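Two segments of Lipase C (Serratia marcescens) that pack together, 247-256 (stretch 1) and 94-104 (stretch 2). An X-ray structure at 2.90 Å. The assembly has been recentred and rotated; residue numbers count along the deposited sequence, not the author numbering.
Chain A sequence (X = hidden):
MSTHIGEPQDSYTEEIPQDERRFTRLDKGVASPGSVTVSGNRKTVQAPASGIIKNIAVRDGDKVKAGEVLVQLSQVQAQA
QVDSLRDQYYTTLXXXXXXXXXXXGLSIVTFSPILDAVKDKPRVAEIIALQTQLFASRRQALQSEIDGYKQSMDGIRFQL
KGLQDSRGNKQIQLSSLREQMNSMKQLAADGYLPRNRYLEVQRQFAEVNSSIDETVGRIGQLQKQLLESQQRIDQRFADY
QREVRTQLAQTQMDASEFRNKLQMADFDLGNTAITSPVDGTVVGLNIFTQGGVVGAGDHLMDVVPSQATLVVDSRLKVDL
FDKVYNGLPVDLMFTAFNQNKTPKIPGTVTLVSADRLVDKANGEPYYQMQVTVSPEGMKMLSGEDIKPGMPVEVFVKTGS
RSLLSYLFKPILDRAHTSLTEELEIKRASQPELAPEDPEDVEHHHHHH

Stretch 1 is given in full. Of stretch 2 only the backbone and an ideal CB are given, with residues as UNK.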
# COMPACT_ATOMS: atom_id res chain seq x y z
N GLN A 247 7.15 8.63 -2.12
CA GLN A 247 5.84 9.21 -2.35
C GLN A 247 5.75 10.57 -1.68
O GLN A 247 5.24 11.52 -2.27
CB GLN A 247 4.78 8.28 -1.79
CG GLN A 247 4.81 6.86 -2.32
CD GLN A 247 3.43 6.29 -2.49
OE1 GLN A 247 2.43 7.03 -2.53
NE2 GLN A 247 3.35 4.97 -2.56
N LEU A 248 6.28 10.67 -0.45
CA LEU A 248 6.30 11.95 0.24
C LEU A 248 7.10 12.96 -0.59
O LEU A 248 6.73 14.15 -0.68
CB LEU A 248 6.94 11.86 1.62
CG LEU A 248 6.99 13.26 2.30
CD1 LEU A 248 5.62 13.89 2.38
CD2 LEU A 248 7.66 13.30 3.67
N ALA A 249 8.23 12.52 -1.14
CA ALA A 249 9.02 13.45 -1.92
C ALA A 249 8.17 13.99 -3.07
O ALA A 249 8.18 15.20 -3.37
CB ALA A 249 10.28 12.80 -2.44
N GLN A 250 7.40 13.08 -3.67
CA GLN A 250 6.53 13.44 -4.78
C GLN A 250 5.51 14.49 -4.36
O GLN A 250 5.32 15.53 -5.01
CB GLN A 250 5.79 12.22 -5.31
CG GLN A 250 5.19 12.46 -6.65
CD GLN A 250 6.12 13.27 -7.54
OE1 GLN A 250 7.21 12.81 -7.89
NE2 GLN A 250 5.70 14.47 -7.93
N THR A 251 4.89 14.20 -3.25
CA THR A 251 3.91 15.12 -2.72
C THR A 251 4.53 16.47 -2.42
O THR A 251 3.93 17.47 -2.71
CB THR A 251 3.28 14.53 -1.49
OG1 THR A 251 2.29 13.58 -1.92
CG2 THR A 251 2.59 15.62 -0.67
N GLN A 252 5.75 16.51 -1.90
CA GLN A 252 6.37 17.78 -1.56
C GLN A 252 6.60 18.57 -2.82
O GLN A 252 6.40 19.79 -2.84
CB GLN A 252 7.70 17.61 -0.83
CG GLN A 252 7.58 17.14 0.58
CD GLN A 252 8.72 17.65 1.44
OE1 GLN A 252 8.97 18.85 1.49
NE2 GLN A 252 9.42 16.75 2.12
N MET A 253 7.04 17.87 -3.86
CA MET A 253 7.26 18.52 -5.13
C MET A 253 5.96 19.15 -5.59
O MET A 253 5.91 20.33 -5.94
CB MET A 253 7.79 17.53 -6.17
CG MET A 253 9.32 17.40 -6.18
SD MET A 253 9.96 16.08 -7.25
CE MET A 253 9.57 14.63 -6.24
N ASP A 254 4.88 18.38 -5.49
CA ASP A 254 3.59 18.86 -5.92
C ASP A 254 3.12 20.05 -5.10
O ASP A 254 2.66 21.05 -5.64
CB ASP A 254 2.60 17.71 -5.83
CG ASP A 254 2.96 16.59 -6.75
OD1 ASP A 254 3.92 16.79 -7.53
OD2 ASP A 254 2.35 15.50 -6.69
N ALA A 255 3.29 19.94 -3.79
CA ALA A 255 2.90 21.00 -2.89
C ALA A 255 3.63 22.25 -3.31
O ALA A 255 3.06 23.32 -3.44
CB ALA A 255 3.23 20.64 -1.43
N SER A 256 4.90 22.08 -3.62
CA SER A 256 5.67 23.24 -3.96
C SER A 256 5.13 23.83 -5.24
O SER A 256 4.95 25.05 -5.36
CB SER A 256 7.14 22.86 -4.10
OG SER A 256 7.80 23.86 -4.82
N UNK A 94 -3.76 17.05 2.33
CA UNK A 94 -4.30 15.88 3.01
C UNK A 94 -3.31 14.74 2.87
O UNK A 94 -2.82 14.17 3.87
CB UNK A 94 -5.67 15.49 2.45
N UNK A 95 -2.94 14.46 1.63
CA UNK A 95 -2.03 13.36 1.37
C UNK A 95 -0.72 13.41 2.13
O UNK A 95 -0.24 12.42 2.65
CB UNK A 95 -1.73 13.31 -0.13
N UNK A 96 -0.19 14.61 2.22
CA UNK A 96 1.06 14.88 2.87
C UNK A 96 0.95 14.63 4.37
O UNK A 96 1.88 14.14 5.01
CB UNK A 96 1.50 16.32 2.59
N UNK A 97 -0.20 14.99 4.95
CA UNK A 97 -0.43 14.71 6.36
C UNK A 97 -0.35 13.21 6.54
O UNK A 97 0.28 12.69 7.51
CB UNK A 97 -1.78 15.26 6.84
N UNK A 98 -0.96 12.48 5.60
CA UNK A 98 -0.96 11.02 5.72
C UNK A 98 0.45 10.46 5.61
O UNK A 98 0.88 9.69 6.46
CB UNK A 98 -1.86 10.39 4.65
N UNK A 99 1.18 10.86 4.58
CA UNK A 99 2.50 10.31 4.38
C UNK A 99 3.42 10.61 5.57
O UNK A 99 4.11 9.73 6.01
CB UNK A 99 3.10 10.86 3.09
N UNK A 100 3.39 11.83 6.10
CA UNK A 100 4.23 12.15 7.26
C UNK A 100 3.94 11.23 8.40
O UNK A 100 4.87 10.68 9.02
CB UNK A 100 4.03 13.60 7.70
N UNK A 101 2.65 11.03 8.69
CA UNK A 101 2.35 10.09 9.76
C UNK A 101 2.87 8.70 9.39
O UNK A 101 3.47 8.04 10.23
CB UNK A 101 0.85 10.05 10.04
N UNK A 102 2.73 8.26 8.15
CA UNK A 102 3.13 6.88 7.88
C UNK A 102 4.65 6.76 7.95
O UNK A 102 5.18 5.72 8.29
CB UNK A 102 2.62 6.42 6.51
N UNK A 103 5.34 7.83 7.61
CA UNK A 103 6.78 7.85 7.67
C UNK A 103 7.29 7.73 9.10
O UNK A 103 8.24 7.00 9.38
CB UNK A 103 7.31 9.13 7.03
N UNK A 104 6.66 8.49 10.00
CA UNK A 104 7.04 8.50 11.41
C UNK A 104 6.24 7.50 12.24
O UNK A 104 6.14 7.63 13.48
CB UNK A 104 6.86 9.91 11.99

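Residues 94 to 103 form a helix that runs roughly antiparallel to helix 247-256, at an angle of 150° and with an axial separation of 9.7 Å. No hydrogen bond crosses between them.

At position 94 the ideal CB finds nothing of stretch 1 within 5.5 Å. Many residues would serve; it is Ala-94.

Position 95 points toward stretch 1, its CB 4.4 Å from Thr-251 OG1. A small or medium side chain, branched or polar, would suit. Thr-95 adopts the m rotamer and brings its CG2 3.5 Å from Thr-251 OG1; its own hydroxyl is hydrogen-bonded elsewhere in the structure.

Position 96 points sideways, with its CB 3.5 Å from Thr-251 CG2, so branching at CB would be cramped. A longer chain could run along the groove bordered by Leu-248, Thr-251, Gln-252 and Ala-255; Met, Gln, Glu or Lys are all plausible. Glu-96 fills it as a knob. Its CG lies 3.9 Å from Leu-248 CD1, and its OE2 ends 3.9 Å from both Ala-255 CB and Gln-252 CG, a packing contact without a polar partner in stretch 1.

Position 97 faces away, in ordinary helix open to most residues. It is Gly-97.

Position 98 points sideways, and stretch 1 leaves its CB free, so a long polar chain is one possibility among many. Arg-98 forms a salt bridge with position 102, one turn on.

Position 99 points toward stretch 1, its CB 4.0 Å from Leu-248 CD1 and with the backbone of Gln-247 beyond. Leu or Met, unbranched at CB, would suit Leu-248 and the nearby backbone. Leu-99, in the mt rotamer, sets CD1 3.5 Å from Leu-248 N and 3.7 Å from Gln-247 CB.

Position 100 points sideways, its CB 5.4 Å from Leu-248 CD2, leaving room for a medium apolar chain or a flexible polar one. Leu-100 closes the gap, its CD2 3.6 Å from Leu-248 CD2.

Positions 101 and 102, out of reach, admit many residues. They are Ala-101 and Glu-102, whose OE2 accepts a 2.6 Å hydrogen bond from Arg-98 NH1.

Position 103 points toward stretch 1, its CB, like that of position 100, 5.4 Å from Leu-248 CD2, so a long chain could cover that methyl. Arg-103 lays one guanidinium face over it, NH1 to Leu-248 CD2 being 3.6 Å, and completes the hole around Leu-248.

Position 104 leaves helical geometry at -93/21, where Asn, Asp or Gly would fit. Asp-104 OD1 receives Arg-103 NE at 3.2 Å in a salt bridge.

Stretch 2 94-104: ATEGRLLAERD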
# COMPACT_ATOMS: atom_id res chain seq x y z
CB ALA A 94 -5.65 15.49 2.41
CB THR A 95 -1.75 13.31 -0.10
OG1 THR A 95 -2.95 12.83 -0.73
CG2 THR A 95 -0.58 12.36 -0.42
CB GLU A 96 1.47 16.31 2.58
CG GLU A 96 2.88 16.60 2.87
CD GLU A 96 3.22 18.03 2.55
OE1 GLU A 96 2.69 18.94 3.22
OE2 GLU A 96 3.99 18.23 1.59
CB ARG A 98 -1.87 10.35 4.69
CG ARG A 98 -1.59 8.87 4.53
CD ARG A 98 -2.63 8.21 3.61
NE ARG A 98 -2.37 8.44 2.18
CZ ARG A 98 -1.45 7.79 1.47
NH1 ARG A 98 -0.65 6.89 2.04
NH2 ARG A 98 -1.30 8.08 0.19
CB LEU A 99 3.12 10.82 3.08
CG LEU A 99 2.37 10.15 1.93
CD1 LEU A 99 2.95 10.51 0.59
CD2 LEU A 99 2.40 8.66 2.13
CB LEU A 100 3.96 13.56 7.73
CG LEU A 100 4.51 14.66 6.86
CD1 LEU A 100 4.16 15.99 7.51
CD2 LEU A 100 6.01 14.44 6.67
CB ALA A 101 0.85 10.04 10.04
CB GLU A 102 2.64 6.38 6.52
CG GLU A 102 1.18 6.52 6.20
CD GLU A 102 0.78 5.54 5.08
OE1 GLU A 102 1.49 4.53 4.91
OE2 GLU A 102 -0.21 5.78 4.35
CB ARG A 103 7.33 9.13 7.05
CG ARG A 103 8.79 9.18 7.25
CD ARG A 103 9.44 10.31 6.54
NE ARG A 103 9.26 11.51 7.31
CZ ARG A 103 9.75 12.69 6.95
NH1 ARG A 103 10.48 12.77 5.84
NH2 ARG A 103 9.51 13.76 7.70
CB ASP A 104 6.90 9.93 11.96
CG ASP A 104 7.81 10.92 11.25
OD1 ASP A 104 8.42 10.57 10.20
OD2 ASP A 104 7.89 12.08 11.71
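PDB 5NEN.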